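Local coordinates for protein tyrosinase (PDB 6JU8) that probably oxidises L-tyrosine and L-dopa to L-dopaquinone with molecular oxygen at a dinuclear copper centre, the chain being a piece that contains the tyrosinase central domain, at residues T238-E244 with W338-F344; L296-F301 with L382-Q387. The protein carries 1 engineered substitution. All blocks are in the same frame, centred on the assembly; numbering follows the deposited sequence.

Interaction 1: residues T238-E244 with W338-F344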
loop_
_atom_site.group_PDB
_atom_site.type_symbol
_atom_site.label_atom_id
_atom_site.label_comp_id
_atom_site.label_asym_id
_atom_site.label_seq_id
_atom_site.Cartn_x
_atom_site.Cartn_y
_atom_site.Cartn_z
ATOM N N THR A 238 8.607 4.288 -2.485
ATOM C CA THR A 238 7.667 3.999 -1.417
ATOM C C THR A 238 7.321 5.264 -0.651
ATOM O O THR A 238 8.136 6.184 -0.562
ATOM C CB THR A 238 8.201 2.898 -0.495
ATOM O OG1 THR A 238 7.245 2.573 0.536
ATOM C CG2 THR A 238 9.495 3.290 0.214
ATOM N N LYS A 239 6.116 5.298 -0.103
ATOM C CA LYS A 239 5.700 6.284 0.907
ATOM C C LYS A 239 5.598 5.539 2.228
ATOM O O LYS A 239 4.726 4.639 2.309
ATOM C CB LYS A 239 4.372 6.959 0.534
ATOM C CG LYS A 239 4.377 7.644 -0.840
ATOM C CD LYS A 239 2.916 7.910 -1.260
ATOM C CE LYS A 239 2.825 8.662 -2.587
ATOM N NZ LYS A 239 3.516 7.918 -3.672
ATOM N N TYR A 240 6.453 5.806 3.195
ATOM C CA TYR A 240 6.467 5.251 4.542
ATOM C C TYR A 240 6.887 3.789 4.636
ATOM O O TYR A 240 6.923 3.261 5.756
ATOM C CB TYR A 240 5.102 5.414 5.255
ATOM C CG TYR A 240 4.826 6.834 5.685
ATOM C CD1 TYR A 240 4.341 7.772 4.772
ATOM C CD2 TYR A 240 5.038 7.255 7.015
ATOM C CE1 TYR A 240 4.065 9.080 5.133
ATOM C CE2 TYR A 240 4.785 8.570 7.367
ATOM C CZ TYR A 240 4.300 9.476 6.432
ATOM O OH TYR A 240 4.075 10.778 6.854
ATOM N N GLY A 241 7.203 3.095 3.541
ATOM C CA GLY A 241 7.421 1.653 3.653
ATOM C C GLY A 241 8.770 1.162 4.127
ATOM O O GLY A 241 8.907 -0.069 4.269
ATOM N N LEU A 242 9.733 2.038 4.386
ATOM C CA LEU A 242 11.040 1.604 4.887
ATOM C C LEU A 242 11.146 1.814 6.386
ATOM O O LEU A 242 11.127 2.969 6.844
ATOM C CB LEU A 242 12.188 2.391 4.226
ATOM C CG LEU A 242 12.125 2.432 2.693
ATOM C CD1 LEU A 242 13.330 3.210 2.143
ATOM C CD2 LEU A 242 12.033 1.041 2.089
ATOM N N LEU A 243 11.240 0.721 7.118
ATOM C CA LEU A 243 11.310 0.738 8.575
ATOM C C LEU A 243 12.580 -0.005 9.006
ATOM O O LEU A 243 12.891 -1.063 8.438
ATOM C CB LEU A 243 10.082 0.086 9.206
ATOM C CG LEU A 243 8.765 0.866 9.255
ATOM C CD1 LEU A 243 8.215 1.199 7.884
ATOM C CD2 LEU A 243 7.735 0.060 10.066
ATOM N N GLU A 244 13.293 0.544 9.981
ATOM C CA GLU A 244 14.489 -0.111 10.485
ATOM C C GLU A 244 14.159 -1.501 11.019
ATOM O O GLU A 244 13.098 -1.682 11.623
ATOM C CB GLU A 244 15.155 0.784 11.539
ATOM C CG GLU A 244 16.581 0.361 11.846
ATOM C CD GLU A 244 17.371 1.268 12.757
ATOM O OE1 GLU A 244 18.617 1.258 12.614
ATOM O OE2 GLU A 244 16.786 1.882 13.657
ATOM N N TRP A 338 6.028 14.739 5.073
ATOM C CA TRP A 338 4.727 14.147 5.424
ATOM C C TRP A 338 4.234 13.212 4.336
ATOM O O TRP A 338 3.527 12.258 4.632
ATOM C CB TRP A 338 3.693 15.250 5.720
ATOM C CG TRP A 338 4.133 16.142 6.844
ATOM C CD1 TRP A 338 5.036 15.867 7.826
ATOM C CD2 TRP A 338 3.651 17.473 7.063
ATOM N NE1 TRP A 338 5.154 16.968 8.647
ATOM C CE2 TRP A 338 4.319 17.957 8.208
ATOM C CE3 TRP A 338 2.732 18.319 6.421
ATOM C CZ2 TRP A 338 4.108 19.238 8.732
ATOM C CZ3 TRP A 338 2.533 19.575 6.942
ATOM C CH2 TRP A 338 3.202 20.038 8.093
ATOM N N VAL A 339 4.596 13.465 3.074
ATOM C CA VAL A 339 4.200 12.559 1.986
ATOM C C VAL A 339 5.061 11.309 1.998
ATOM O O VAL A 339 4.550 10.200 1.819
ATOM C CB VAL A 339 4.335 13.261 0.625
ATOM C CG1 VAL A 339 4.135 12.293 -0.535
ATOM C CG2 VAL A 339 3.320 14.400 0.519
ATOM N N GLY A 340 6.370 11.461 2.173
ATOM C CA GLY A 340 7.302 10.372 1.967
ATOM C C GLY A 340 7.454 9.461 3.172
ATOM O O GLY A 340 7.749 8.278 3.015
ATOM N N GLY A 341 7.294 10.040 4.366
ATOM C CA GLY A 341 7.627 9.340 5.599
ATOM C C GLY A 341 9.042 9.728 6.007
ATOM O O GLY A 341 9.968 9.596 5.196
ATOM N N PHE A 342 9.166 10.211 7.239
ATOM C CA PHE A 342 10.394 10.847 7.691
ATOM C C PHE A 342 11.025 10.168 8.896
ATOM O O PHE A 342 11.960 10.739 9.475
ATOM C CB PHE A 342 10.141 12.357 7.976
ATOM C CG PHE A 342 9.034 12.559 8.986
ATOM C CD1 PHE A 342 9.318 12.744 10.331
ATOM C CD2 PHE A 342 7.700 12.546 8.610
ATOM C CE1 PHE A 342 8.304 12.873 11.260
ATOM C CE2 PHE A 342 6.671 12.667 9.532
ATOM C CZ PHE A 342 6.980 12.861 10.863
ATOM N N MET A 343 10.519 8.993 9.285
ATOM C CA MET A 343 11.049 8.281 10.436
ATOM C C MET A 343 11.371 6.833 10.065
ATOM O O MET A 343 10.481 5.999 9.995
ATOM C CB MET A 343 10.069 8.268 11.603
ATOM C CG MET A 343 9.954 9.606 12.293
ATOM S SD MET A 343 8.899 9.590 13.752
ATOM C CE MET A 343 7.277 9.439 13.050
ATOM N N PHE A 344 12.629 6.551 9.769
ATOM C CA PHE A 344 13.064 5.183 9.471
ATOM C C PHE A 344 13.252 4.412 10.779
ATOM O O PHE A 344 12.773 3.286 10.864
ATOM C CB PHE A 344 14.362 5.240 8.669
ATOM C CG PHE A 344 15.059 3.936 8.407
ATOM C CD1 PHE A 344 14.454 2.984 7.584
ATOM C CD2 PHE A 344 16.307 3.639 8.930
ATOM C CE1 PHE A 344 15.080 1.783 7.283
ATOM C CE2 PHE A 344 16.949 2.451 8.645
ATOM C CZ PHE A 344 16.334 1.526 7.807
#

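Interaction 2: residues L296-F301 with L382-Q387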
loop_
_atom_site.group_PDB
_atom_site.type_symbol
_atom_site.label_atom_id
_atom_site.label_comp_id
_atom_site.label_asym_id
_atom_site.label_seq_id
_atom_site.Cartn_x
_atom_site.Cartn_y
_atom_site.Cartn_z
ATOM N N LEU A 296 6.664 41.357 3.200
ATOM C CA LEU A 296 7.766 40.427 3.038
ATOM C C LEU A 296 8.529 40.640 1.738
ATOM O O LEU A 296 7.979 41.072 0.710
ATOM C CB LEU A 296 7.219 38.993 3.034
ATOM C CG LEU A 296 6.404 38.582 4.258
ATOM C CD1 LEU A 296 6.135 37.081 4.213
ATOM C CD2 LEU A 296 7.099 38.987 5.544
ATOM N N ASN A 297 9.824 40.343 1.752
ATOM C CA ASN A 297 10.625 40.471 0.543
ATOM C C ASN A 297 10.846 39.095 -0.072
ATOM O O ASN A 297 10.467 38.045 0.484
ATOM C CB ASN A 297 11.919 41.243 0.826
ATOM C CG ASN A 297 12.875 40.557 1.771
ATOM O OD1 ASN A 297 13.039 39.342 1.743
ATOM N ND2 ASN A 297 13.595 41.325 2.611
ATOM N N TRP A 298 11.429 39.079 -1.272
ATOM C CA TRP A 298 11.679 37.856 -2.009
ATOM C C TRP A 298 12.555 36.899 -1.211
ATOM O O TRP A 298 12.304 35.680 -1.161
ATOM C CB TRP A 298 12.346 38.126 -3.382
ATOM C CG TRP A 298 12.679 36.818 -4.061
ATOM C CD1 TRP A 298 13.918 36.225 -4.116
ATOM C CD2 TRP A 298 11.780 35.937 -4.734
ATOM N NE1 TRP A 298 13.838 35.032 -4.796
ATOM C CE2 TRP A 298 12.534 34.838 -5.183
ATOM C CE3 TRP A 298 10.400 35.985 -5.004
ATOM C CZ2 TRP A 298 11.958 33.781 -5.892
ATOM C CZ3 TRP A 298 9.833 34.932 -5.703
ATOM C CH2 TRP A 298 10.607 33.853 -6.137
ATOM N N GLY A 299 13.611 37.419 -0.593
ATOM C CA GLY A 299 14.545 36.562 0.150
ATOM C C GLY A 299 13.798 35.801 1.236
ATOM O O GLY A 299 13.995 34.585 1.440
ATOM N N GLU A 300 12.966 36.516 2.001
ATOM C CA GLU A 300 12.261 35.935 3.134
ATOM C C GLU A 300 11.204 34.934 2.682
ATOM O O GLU A 300 10.936 33.953 3.384
ATOM C CB GLU A 300 11.540 37.007 3.957
ATOM C CG GLU A 300 12.398 38.100 4.529
ATOM C CD GLU A 300 11.489 39.141 5.185
ATOM O OE1 GLU A 300 11.550 39.235 6.417
ATOM O OE2 GLU A 300 10.764 39.873 4.486
ATOM N N PHE A 301 10.544 35.219 1.554
ATOM C CA PHE A 301 9.491 34.342 1.026
ATOM C C PHE A 301 10.099 33.045 0.498
ATOM O O PHE A 301 9.557 31.960 0.709
ATOM C CB PHE A 301 8.758 35.068 -0.106
ATOM C CG PHE A 301 7.918 34.159 -0.956
ATOM C CD1 PHE A 301 6.675 33.722 -0.505
ATOM C CD2 PHE A 301 8.385 33.717 -2.187
ATOM C CE1 PHE A 301 5.916 32.823 -1.236
ATOM C CE2 PHE A 301 7.609 32.850 -2.939
ATOM C CZ PHE A 301 6.388 32.412 -2.467
ATOM N N LEU A 382 2.096 28.506 -5.943
ATOM C CA LEU A 382 2.183 29.375 -4.769
ATOM C C LEU A 382 3.150 30.525 -5.026
ATOM O O LEU A 382 2.900 31.664 -4.636
ATOM C CB LEU A 382 2.638 28.581 -3.549
ATOM C CG LEU A 382 1.611 27.564 -3.011
ATOM C CD1 LEU A 382 2.234 26.761 -1.885
ATOM C CD2 LEU A 382 0.329 28.256 -2.562
ATOM N N THR A 383 4.245 30.237 -5.720
ATOM C CA THR A 383 5.183 31.294 -6.115
ATOM C C THR A 383 4.466 32.295 -7.013
ATOM O O THR A 383 4.621 33.524 -6.826
ATOM C CB THR A 383 6.419 30.717 -6.798
ATOM O OG1 THR A 383 7.076 29.823 -5.885
ATOM C CG2 THR A 383 7.415 31.828 -7.114
ATOM N N ALA A 384 3.739 31.825 -8.027
ATOM C CA ALA A 384 3.040 32.731 -8.945
ATOM C C ALA A 384 2.000 33.543 -8.215
ATOM O O ALA A 384 1.831 34.745 -8.471
ATOM C CB ALA A 384 2.395 31.889 -10.057
ATOM N N ILE A 385 1.253 32.930 -7.286
ATOM C CA ILE A 385 0.291 33.703 -6.467
ATOM C C ILE A 385 0.990 34.810 -5.699
ATOM O O ILE A 385 0.576 35.983 -5.697
ATOM C CB ILE A 385 -0.459 32.789 -5.476
ATOM C CG1 ILE A 385 -1.331 31.766 -6.209
ATOM C CG2 ILE A 385 -1.277 33.632 -4.496
ATOM C CD1 ILE A 385 -1.833 30.637 -5.331
ATOM N N TRP A 386 2.081 34.428 -5.012
ATOM C CA TRP A 386 2.761 35.409 -4.161
ATOM C C TRP A 386 3.334 36.511 -5.033
ATOM O O TRP A 386 3.254 37.692 -4.661
ATOM C CB TRP A 386 3.846 34.708 -3.327
ATOM C CG TRP A 386 4.467 35.613 -2.314
ATOM C CD1 TRP A 386 4.013 35.757 -1.023
ATOM C CD2 TRP A 386 5.589 36.498 -2.450
ATOM N NE1 TRP A 386 4.798 36.657 -0.358
ATOM C CE2 TRP A 386 5.778 37.134 -1.209
ATOM C CE3 TRP A 386 6.463 36.795 -3.498
ATOM C CZ2 TRP A 386 6.791 38.069 -0.958
ATOM C CZ3 TRP A 386 7.474 37.725 -3.248
ATOM C CH2 TRP A 386 7.640 38.348 -2.014
ATOM N N GLN A 387 3.890 36.170 -6.202
ATOM C CA GLN A 387 4.398 37.218 -7.097
ATOM C C GLN A 387 3.278 38.184 -7.493
ATOM O O GLN A 387 3.484 39.391 -7.545
ATOM C CB GLN A 387 4.993 36.622 -8.360
ATOM C CG GLN A 387 6.315 35.881 -8.194
ATOM C CD GLN A 387 6.734 35.356 -9.556
ATOM O OE1 GLN A 387 6.586 34.162 -9.848
ATOM N NE2 GLN A 387 7.212 36.233 -10.431
#

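Interaction 1: residues T238-E244 with W338-F344
Three hydrogen bonds tie the irregular segment 238-244 to the end of helix 328-340 and the chain that leaves it. The backbone N of Tyr-240 donates to the O of Gly-340 (2.8 Å, N-H...O angle 147°), and the phenol OH of Tyr-240 reaches the O of Trp-338 at 2.7 Å. One tyrosine thus serves two carbonyls of the last helical turn, which have no helical amide ahead of them. Farther along, Glu-244 N donates to Phe-344 O (2.9 Å, 166°). A CA-H...O contact from Lys-239 CA to Gly-340 O, 3.6 Å, supplements the first bond.

This is a helix C-terminus: Gly-341 breaks the helical geometry with positive phi (95°), and its position allows no CB, which would lie 2.9 Å from Tyr-240 CG and jam against the preceding carbonyl. Helix 328-340 carries the copper ligands His-332 and His-336. Beyond it, Phe-342 and Met-343 both face Gly-356, and Gly-241 and Leu-242 both face Ala-357; each pair forms a classic beta bulge, so both segments flank strand 356-357.

Two CH-pi contacts place aliphatic carbons over ring faces. Gly-341 CA sits 3.3 Å from the centroid of the Tyr-240 ring, only 8° off the normal, while Glu-244 CB lies 4.0 Å from the Phe-344 centroid at 18°. Apolar packing adds Leu-242 CB to Phe-344 CD1 (4.1 Å). The ammonium of Lys-239 turns to a salt bridge with Asp-369 and a hydrogen bond with Gln-256, and Leu-259 of the second subunit packs on Tyr-240 and Leu-243.

Interaction 2: residues L296-F301 with L382-Q387
Trp-386, with 128 Å² buried by the contact, stands on helix 371-389 with its CA-to-CB bond directed toward segment 296-301. Over one face of its indole lies the ring of Phe-301: the phenyl and the five-membered ring form an offset stack, with centroids 3.8 Å apart and planes inclined by only 13°, and the closest atoms are Phe-301 CE1 and Trp-386 CG at 3.3 Å. Phe-301 CB extends the overlap, standing 3.8 Å from the centroid of the six-membered ring and 17° off its normal, a CH-pi contact. At the indole edge, Leu-296 O comes within 3.6 Å of Trp-386 CZ2.

Phe-301 (82 Å²) also points toward helix 371-389 and continues past Trp-386, placing its CZ 4.0 Å from Thr-383 CA, one helical turn earlier. Leu-290 and Leu-328 pack on it from neighbouring helices.

Trp-298 (52 Å²) meets the helix with the edge of its ring, CH2 lying 3.9 Å from Thr-383 CG2 and CE3 3.8 Å from Trp-386 CZ3. Its indole NE1 donates to Tyr-101 O. The start of helix 298-302, on which Trp-298 and Phe-301 stand, is fixed by a capping box: Glu-300 N donates to Asn-297 OD1 (2.8 Å), and Asn-297 N to Glu-300 OE2 (2.9 Å).

This junction within the tyrosinase central domain joins a short helix to the one bearing the copper ligand His-376. With ring stacking and van der Waals contact in place of hydrogen bonds between the segments, its fit depends on the shape and orientation of the aromatic side chains.

How the interactions relate
The two contacts are separate, with centres 30 Å apart and nearest atoms about 11 Å apart, yet their segments alternate along the chain: 238-244, 296-301, 338-344, 382-387. Helix 328-340 connects them. Its C-terminal turn belongs to interaction 1, while Leu-328 at its start packs on Phe-301, Leu-382 and Thr-383 of interaction 2; between these ends it carries the copper ligands His-332 and His-336. Helix 371-389 supplies the third ligand of that copper, His-376, and the 382-387 half of interaction 2. Both contacts stand back from the metals: a copper lies about 10 Å from the side chain of Val-339, and a copper lies about 11 Å from that of Thr-383.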